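Local coordinates for protein putative surface-anchored fimbrial subunit (Corynebacterium diphtheriae, PDB 3HR6) that probably forms the shaft of a surface pilus as its major subunit, built of tandem Ig-like modules and binding calcium, at residues Val171-Pro176 / Phe187-Lys192; Gln235-Thr240 / Pro277-Ala282. All blocks are in the same frame, centred on the assembly; numbering follows the deposited sequence.

Contact 1: residues Val171-Pro176 / Phe187-Lys192; sequences VATKIP and FTVADK
Strands 171-174 and 187-192 face each other across a β-sandwich, their axes 9.7 Å apart and their directions 151° from parallel, with no hydrogen bond between them. They belong to opposite sheets of the middle Ig-like module, whose sequence family is named Cna-B-like, and a mostly apolar core joins them. On each strand alternate residues point inward: Val-171 and Thr-173 from one, Phe-187, Val-189 and Asp-191 from the other. β-Branched Val-171, Thr-173 and Val-189 fill the layer close to the backbone. Val-171 and Val-189 meet tip to tip, CG1 to CG1 at 4.0 Å, each CG1 anti to its backbone N (chi1 178° and 176°). Thr-173 CG2 lies 3.9 Å from CE2 at the edge of the Phe-187 ring, while the Thr-173 and Val-189 side chains slide past each other, OG1 4.0 Å from Val-189 CG2. Beyond strand 166-174 the Phe-187 ring reaches Ile-175 and Pro-176; Phe-184 packs edge-to-face with it. Asp-191 brings a carboxyl group into this layer, its OD2 hydrogen-bonded by Lys-149; with Asn-271 nearby, this is consistent with the Lys-Asn-acid set of an intramolecular isopeptide site, as in pilin Ig-like modules. Ile-175 CD1 lies 3.6 Å from Phe-187 CZ.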
ATOM      1  N   VAL A 171      -2.032   4.468  -7.899  1.00 11.26           N
ATOM      2  CA  VAL A 171      -2.601   3.281  -7.297  1.00 12.07           C
ATOM      3  C   VAL A 171      -3.892   2.925  -8.015  1.00 11.58           C
ATOM      4  O   VAL A 171      -4.903   3.684  -7.964  1.00 11.96           O
ATOM      5  CB  VAL A 171      -2.914   3.461  -5.785  1.00 12.83           C
ATOM      6  CG1 VAL A 171      -3.573   2.144  -5.205  1.00 13.48           C
ATOM      7  CG2 VAL A 171      -1.668   3.827  -5.012  1.00 12.29           C
ATOM      8  N   ALA A 172      -3.879   1.809  -8.723  1.00 11.34           N
ATOM      9  CA  ALA A 172      -5.020   1.360  -9.515  1.00 10.83           C
ATOM     10  C   ALA A 172      -5.711   0.168  -8.822  1.00 13.01           C
ATOM     11  O   ALA A 172      -5.077  -0.874  -8.679  1.00 13.45           O
ATOM     12  CB  ALA A 172      -4.586   0.969 -10.860  1.00 10.10           C
ATOM     13  N   THR A 173      -6.954   0.364  -8.395  1.00 11.45           N
ATOM     14  CA  THR A 173      -7.714  -0.641  -7.652  1.00 11.52           C
ATOM     15  C   THR A 173      -8.891  -1.071  -8.447  1.00 12.12           C
ATOM     16  O   THR A 173      -9.669  -0.267  -8.896  1.00 11.32           O
ATOM     17  CB  THR A 173      -8.204  -0.041  -6.309  1.00 11.37           C
ATOM     18  OG1 THR A 173      -7.071   0.380  -5.548  1.00 11.49           O
ATOM     19  CG2 THR A 173      -9.084  -0.990  -5.488  1.00 12.71           C
ATOM     20  N   LYS A 174      -9.046  -2.376  -8.599  1.00 12.65           N
ATOM     21  CA  LYS A 174     -10.161  -2.940  -9.311  1.00 12.37           C
ATOM     22  C   LYS A 174     -11.378  -2.987  -8.420  1.00 12.05           C
ATOM     23  O   LYS A 174     -11.251  -3.358  -7.252  1.00 12.93           O
ATOM     24  CB  LYS A 174      -9.808  -4.341  -9.798  1.00 11.92           C
ATOM     25  CG  LYS A 174      -8.845  -4.211 -10.932  1.00 14.84           C
ATOM     26  CD  LYS A 174      -8.494  -5.420 -11.698  1.00 20.57           C
ATOM     27  CE  LYS A 174      -7.607  -5.030 -12.920  1.00 19.95           C
ATOM     28  NZ  LYS A 174      -8.209  -4.214 -14.070  1.00 20.47           N
ATOM     29  N   ILE A 175     -12.533  -2.599  -8.973  1.00 11.16           N
ATOM     30  CA  ILE A 175     -13.785  -2.754  -8.252  1.00 10.55           C
ATOM     31  C   ILE A 175     -14.268  -4.178  -8.463  1.00  9.90           C
ATOM     32  O   ILE A 175     -14.567  -4.550  -9.594  1.00 11.40           O
ATOM     33  CB  ILE A 175     -14.880  -1.764  -8.725  1.00 10.58           C
ATOM     34  CG1 ILE A 175     -14.349  -0.337  -8.712  1.00 11.75           C
ATOM     35  CG2 ILE A 175     -16.138  -1.942  -7.875  1.00  9.79           C
ATOM     36  CD1 ILE A 175     -13.854   0.133  -7.354  1.00 12.77           C
ATOM     37  N   PRO A 176     -14.379  -4.970  -7.375  1.00 11.10           N
ATOM     38  CA  PRO A 176     -14.884  -6.336  -7.575  1.00 11.56           C
ATOM     39  C   PRO A 176     -16.361  -6.374  -7.912  1.00 12.26           C
ATOM     40  O   PRO A 176     -17.115  -5.465  -7.538  1.00 12.04           O
ATOM     41  CB  PRO A 176     -14.651  -6.974  -6.208  1.00 12.82           C
ATOM     42  CG  PRO A 176     -14.899  -5.850  -5.265  1.00 11.11           C
ATOM     43  CD  PRO A 176     -14.212  -4.684  -5.942  1.00 10.18           C
ATOM     44  N   PHE A 187     -15.506   2.155   0.833  1.00 13.14           N
ATOM     45  CA  PHE A 187     -14.414   1.869  -0.076  1.00 12.64           C
ATOM     46  C   PHE A 187     -13.325   2.884   0.192  1.00 11.78           C
ATOM     47  O   PHE A 187     -13.488   4.067  -0.099  1.00 13.18           O
ATOM     48  CB  PHE A 187     -14.875   1.889  -1.539  1.00 12.16           C
ATOM     49  CG  PHE A 187     -14.091   0.957  -2.433  1.00 12.50           C
ATOM     50  CD1 PHE A 187     -14.417  -0.377  -2.514  1.00  9.72           C
ATOM     51  CD2 PHE A 187     -13.031   1.404  -3.169  1.00 13.56           C
ATOM     52  CE1 PHE A 187     -13.737  -1.227  -3.334  1.00 13.02           C
ATOM     53  CE2 PHE A 187     -12.306   0.513  -3.973  1.00 13.63           C
ATOM     54  CZ  PHE A 187     -12.663  -0.773  -4.046  1.00 12.26           C
ATOM     55  N   THR A 188     -12.284   2.426   0.863  1.00 10.94           N
ATOM     56  CA  THR A 188     -11.206   3.304   1.257  1.00 11.60           C
ATOM     57  C   THR A 188      -9.896   2.849   0.616  1.00 11.29           C
ATOM     58  O   THR A 188      -9.597   1.667   0.606  1.00 14.52           O
ATOM     59  CB  THR A 188     -11.062   3.309   2.785  1.00 10.91           C
ATOM     60  OG1 THR A 188     -12.241   3.866   3.373  1.00  9.39           O
ATOM     61  CG2 THR A 188      -9.850   4.150   3.234  1.00 11.98           C
ATOM     62  N   VAL A 189      -9.133   3.769   0.047  1.00 11.89           N
ATOM     63  CA  VAL A 189      -7.778   3.483  -0.424  1.00 11.64           C
ATOM     64  C   VAL A 189      -6.874   4.346   0.446  1.00 11.59           C
ATOM     65  O   VAL A 189      -7.036   5.553   0.475  1.00 11.51           O
ATOM     66  CB  VAL A 189      -7.563   3.766  -1.912  1.00 11.28           C
ATOM     67  CG1 VAL A 189      -6.035   3.522  -2.310  1.00 13.61           C
ATOM     68  CG2 VAL A 189      -8.517   2.908  -2.765  1.00 11.70           C
ATOM     69  N   ALA A 190      -5.956   3.704   1.201  1.00 11.36           N
ATOM     70  CA  ALA A 190      -5.061   4.424   2.093  1.00 12.50           C
ATOM     71  C   ALA A 190      -3.640   4.089   1.788  1.00 11.91           C
ATOM     72  O   ALA A 190      -3.318   2.982   1.359  1.00 13.16           O
ATOM     73  CB  ALA A 190      -5.321   4.080   3.571  1.00 11.37           C
ATOM     74  N   ASP A 191      -2.788   5.079   2.018  1.00 13.17           N
ATOM     75  CA  ASP A 191      -1.364   4.905   1.684  1.00 13.29           C
ATOM     76  C   ASP A 191      -0.570   5.573   2.760  1.00 13.47           C
ATOM     77  O   ASP A 191      -0.692   6.788   2.957  1.00 12.34           O
ATOM     78  CB  ASP A 191      -1.088   5.510   0.293  1.00 12.74           C
ATOM     79  CG  ASP A 191       0.311   5.209  -0.224  1.00 13.07           C
ATOM     80  OD1 ASP A 191       1.266   5.190   0.609  1.00 15.36           O
ATOM     81  OD2 ASP A 191       0.426   4.976  -1.423  1.00 14.45           O
ATOM     82  N   LYS A 192       0.217   4.794   3.508  1.00 13.90           N
ATOM     83  CA  LYS A 192       1.070   5.354   4.548  1.00 14.73           C
ATOM     84  C   LYS A 192       2.388   5.601   3.867  1.00 14.64           C
ATOM     85  O   LYS A 192       3.157   4.656   3.609  1.00 14.32           O
ATOM     86  CB  LYS A 192       1.222   4.416   5.760  1.00 15.09           C
ATOM     87  CG  LYS A 192       1.962   4.993   6.959  1.00 19.21           C
ATOM     88  CD  LYS A 192       1.907   3.919   8.091  1.00 22.07           C
ATOM     89  CE  LYS A 192       2.437   4.379   9.400  1.00 24.67           C
ATOM     90  NZ  LYS A 192       2.349   3.248  10.348  1.00 23.42           N
TER

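Contact 2: residues Gln235-Thr240 / Pro277-Ala282; sequences QLAGAT and PSNPTA
Gln-235 and Asn-279 stack their side-chain amides offset, the chains crossing obliquely and the two planes only 18° apart, and this stack forms the tight half of the contact. Gln-235 CG is anti to the backbone N (chi1 -165°), and the chain runs on extended across Asn-279. Its CG sits 3.1 Å from Asn-279 OD1, and its CD lies 3.6 Å from Asn-279 CB, so the Gln-235 amide rests over CB. A flat amide suits both places, offering a face for packing and polar atoms for bonding. Asn-279 ND2 donates to Leu-236 O over 2.8 Å with an N-H...O angle of 162°; the acceptor lies close to the amide plane, whereas the donor stands above the carbonyl plane. The other end of this amide, OD1, accepts from Phe-187 N. Asn-279 thus takes up main-chain groups of two neighbouring strands, 229-236 and 187-192, at one end of a β-sheet in the Ig-like module, and its amide orientation is fixed by a bond at each end. Gln-235 OE1 is held from outside the contact by Thr-188 OG1, and Pro-280 CD packs beside it at 3.9 Å. The fit slackens at the partly exposed rim, where the small Ala-237 only grazes the amide, its CB 4.1 Å from Asn-279 ND2.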
ATOM      1  N   GLN A 235     -11.762   8.055   0.329  1.00 10.60           N
ATOM      2  CA  GLN A 235     -12.885   7.278   0.767  1.00 10.94           C
ATOM      3  C   GLN A 235     -14.059   7.637  -0.085  1.00 11.44           C
ATOM      4  O   GLN A 235     -14.360   8.817  -0.247  1.00 12.13           O
ATOM      5  CB  GLN A 235     -13.153   7.681   2.199  1.00 12.80           C
ATOM      6  CG  GLN A 235     -14.020   6.785   2.964  1.00 16.49           C
ATOM      7  CD  GLN A 235     -13.768   6.929   4.459  1.00 18.03           C
ATOM      8  OE1 GLN A 235     -12.864   6.274   5.048  1.00 21.23           O
ATOM      9  NE2 GLN A 235     -14.533   7.775   5.064  1.00 15.95           N
ATOM     10  N   LEU A 236     -14.762   6.634  -0.574  1.00 10.22           N
ATOM     11  CA  LEU A 236     -15.981   6.850  -1.336  1.00 11.90           C
ATOM     12  C   LEU A 236     -17.216   6.670  -0.463  1.00 12.72           C
ATOM     13  O   LEU A 236     -17.342   5.704   0.267  1.00 14.24           O
ATOM     14  CB  LEU A 236     -16.081   5.903  -2.528  1.00 11.43           C
ATOM     15  CG  LEU A 236     -14.927   5.926  -3.517  1.00 15.06           C
ATOM     16  CD1 LEU A 236     -15.076   4.775  -4.570  1.00 16.42           C
ATOM     17  CD2 LEU A 236     -14.853   7.289  -4.173  1.00 18.39           C
ATOM     18  N   ALA A 237     -18.156   7.577  -0.618  1.00 15.56           N
ATOM     19  CA  ALA A 237     -19.406   7.528   0.144  1.00 16.43           C
ATOM     20  C   ALA A 237     -20.552   8.045  -0.724  1.00 17.52           C
ATOM     21  O   ALA A 237     -20.356   8.295  -1.910  1.00 18.32           O
ATOM     22  CB  ALA A 237     -19.269   8.332   1.425  1.00 17.15           C
ATOM     23  N   GLY A 238     -21.733   8.206  -0.143  1.00 18.88           N
ATOM     24  CA  GLY A 238     -22.838   8.860  -0.848  1.00 19.58           C
ATOM     25  C   GLY A 238     -23.265   8.133  -2.112  1.00 19.87           C
ATOM     26  O   GLY A 238     -23.190   6.910  -2.162  1.00 21.43           O
ATOM     27  N   ALA A 239     -23.675   8.890  -3.134  1.00 20.57           N
ATOM     28  CA  ALA A 239     -24.231   8.316  -4.384  1.00 20.28           C
ATOM     29  C   ALA A 239     -23.198   7.381  -5.015  1.00 19.57           C
ATOM     30  O   ALA A 239     -23.518   6.274  -5.451  1.00 19.10           O
ATOM     31  CB  ALA A 239     -24.610   9.417  -5.375  1.00 20.45           C
ATOM     32  N   THR A 240     -21.958   7.852  -5.044  1.00 19.29           N
ATOM     33  CA  THR A 240     -20.839   7.115  -5.619  1.00 18.59           C
ATOM     34  C   THR A 240     -20.636   5.746  -4.986  1.00 18.81           C
ATOM     35  O   THR A 240     -20.395   4.764  -5.717  1.00 17.96           O
ATOM     36  CB  THR A 240     -19.530   7.950  -5.525  1.00 19.07           C
ATOM     37  OG1 THR A 240     -19.713   9.191  -6.215  1.00 17.51           O
ATOM     38  CG2 THR A 240     -18.362   7.242  -6.170  1.00 16.29           C
ATOM     39  N   PRO A 277     -12.772  -2.432   2.067  1.00 14.35           N
ATOM     40  CA  PRO A 277     -14.181  -2.312   1.651  1.00 15.36           C
ATOM     41  C   PRO A 277     -15.078  -1.804   2.809  1.00 15.01           C
ATOM     42  O   PRO A 277     -16.092  -2.426   3.117  1.00 15.39           O
ATOM     43  CB  PRO A 277     -14.537  -3.750   1.281  1.00 15.85           C
ATOM     44  CG  PRO A 277     -13.714  -4.565   2.199  1.00 15.75           C
ATOM     45  CD  PRO A 277     -12.403  -3.812   2.420  1.00 15.48           C
ATOM     46  N   SER A 278     -14.667  -0.716   3.435  1.00 14.13           N
ATOM     47  CA  SER A 278     -15.305  -0.156   4.632  1.00 14.13           C
ATOM     48  C   SER A 278     -14.819   1.282   4.767  1.00 13.53           C
ATOM     49  O   SER A 278     -13.754   1.614   4.262  1.00 12.39           O
ATOM     50  CB  SER A 278     -14.890  -0.957   5.882  1.00 14.29           C
ATOM     51  OG  SER A 278     -15.676  -0.551   7.010  1.00 16.91           O
ATOM     52  N   ASN A 279     -15.602   2.141   5.427  1.00 13.42           N
ATOM     53  CA  ASN A 279     -15.245   3.514   5.682  1.00 14.60           C
ATOM     54  C   ASN A 279     -15.122   3.708   7.209  1.00 14.98           C
ATOM     55  O   ASN A 279     -16.087   4.073   7.888  1.00 15.52           O
ATOM     56  CB  ASN A 279     -16.311   4.464   5.108  1.00 13.38           C
ATOM     57  CG  ASN A 279     -16.315   4.498   3.607  1.00 14.68           C
ATOM     58  OD1 ASN A 279     -15.398   4.007   2.972  1.00 14.18           O
ATOM     59  ND2 ASN A 279     -17.361   5.066   3.025  1.00 13.14           N
ATOM     60  N   PRO A 280     -13.925   3.445   7.748  1.00 16.27           N
ATOM     61  CA  PRO A 280     -13.789   3.513   9.191  1.00 17.07           C
ATOM     62  C   PRO A 280     -14.050   4.915   9.731  1.00 17.13           C
ATOM     63  O   PRO A 280     -13.682   5.896   9.084  1.00 18.06           O
ATOM     64  CB  PRO A 280     -12.329   3.117   9.446  1.00 17.30           C
ATOM     65  CG  PRO A 280     -11.829   2.579   8.215  1.00 17.98           C
ATOM     66  CD  PRO A 280     -12.731   2.907   7.098  1.00 17.12           C
ATOM     67  N   THR A 281     -14.646   4.976  10.912  1.00 17.70           N
ATOM     68  CA  THR A 281     -14.919   6.252  11.587  1.00 17.89           C
ATOM     69  C   THR A 281     -13.630   6.812  12.204  1.00 18.00           C
ATOM     70  O   THR A 281     -13.510   8.015  12.347  1.00 18.52           O
ATOM     71  CB  THR A 281     -16.006   6.090  12.639  1.00 18.00           C
ATOM     72  OG1 THR A 281     -15.725   4.940  13.432  1.00 19.79           O
ATOM     73  CG2 THR A 281     -17.374   5.921  12.003  1.00 19.18           C
ATOM     74  N   ALA A 282     -12.674   5.946  12.554  1.00 17.25           N
ATOM     75  CA  ALA A 282     -11.378   6.371  13.111  1.00 17.13           C
ATOM     76  C   ALA A 282     -10.366   6.460  11.998  1.00 17.20           C
ATOM     77  O   ALA A 282     -10.535   5.838  10.959  1.00 17.17           O
ATOM     78  CB  ALA A 282     -10.896   5.393  14.177  1.00 16.70           C
TER

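Overall arrangement
From the N terminus, the chain passes through its first module before strand 166-174 opens contact 1, which closes after a linker of ten residues and so joins two sheets by a short connection. Contact 2 opens only later, at the end of strand 229-236, and closes a longer loop of 36 residues, including strands 251-259 and 268-276. The two therefore lie in series, neither nested nor crossed. In space they adjoin, with centres 12 Å apart, because strands 187-192 and 229-236 are neighbours in one sheet. Thr-188 OG1, on the side of its strand facing away from contact 1, also lies within hydrogen-bonding distance of Ser-278 O, a probable bond tying the 277-282 loop to that sheet.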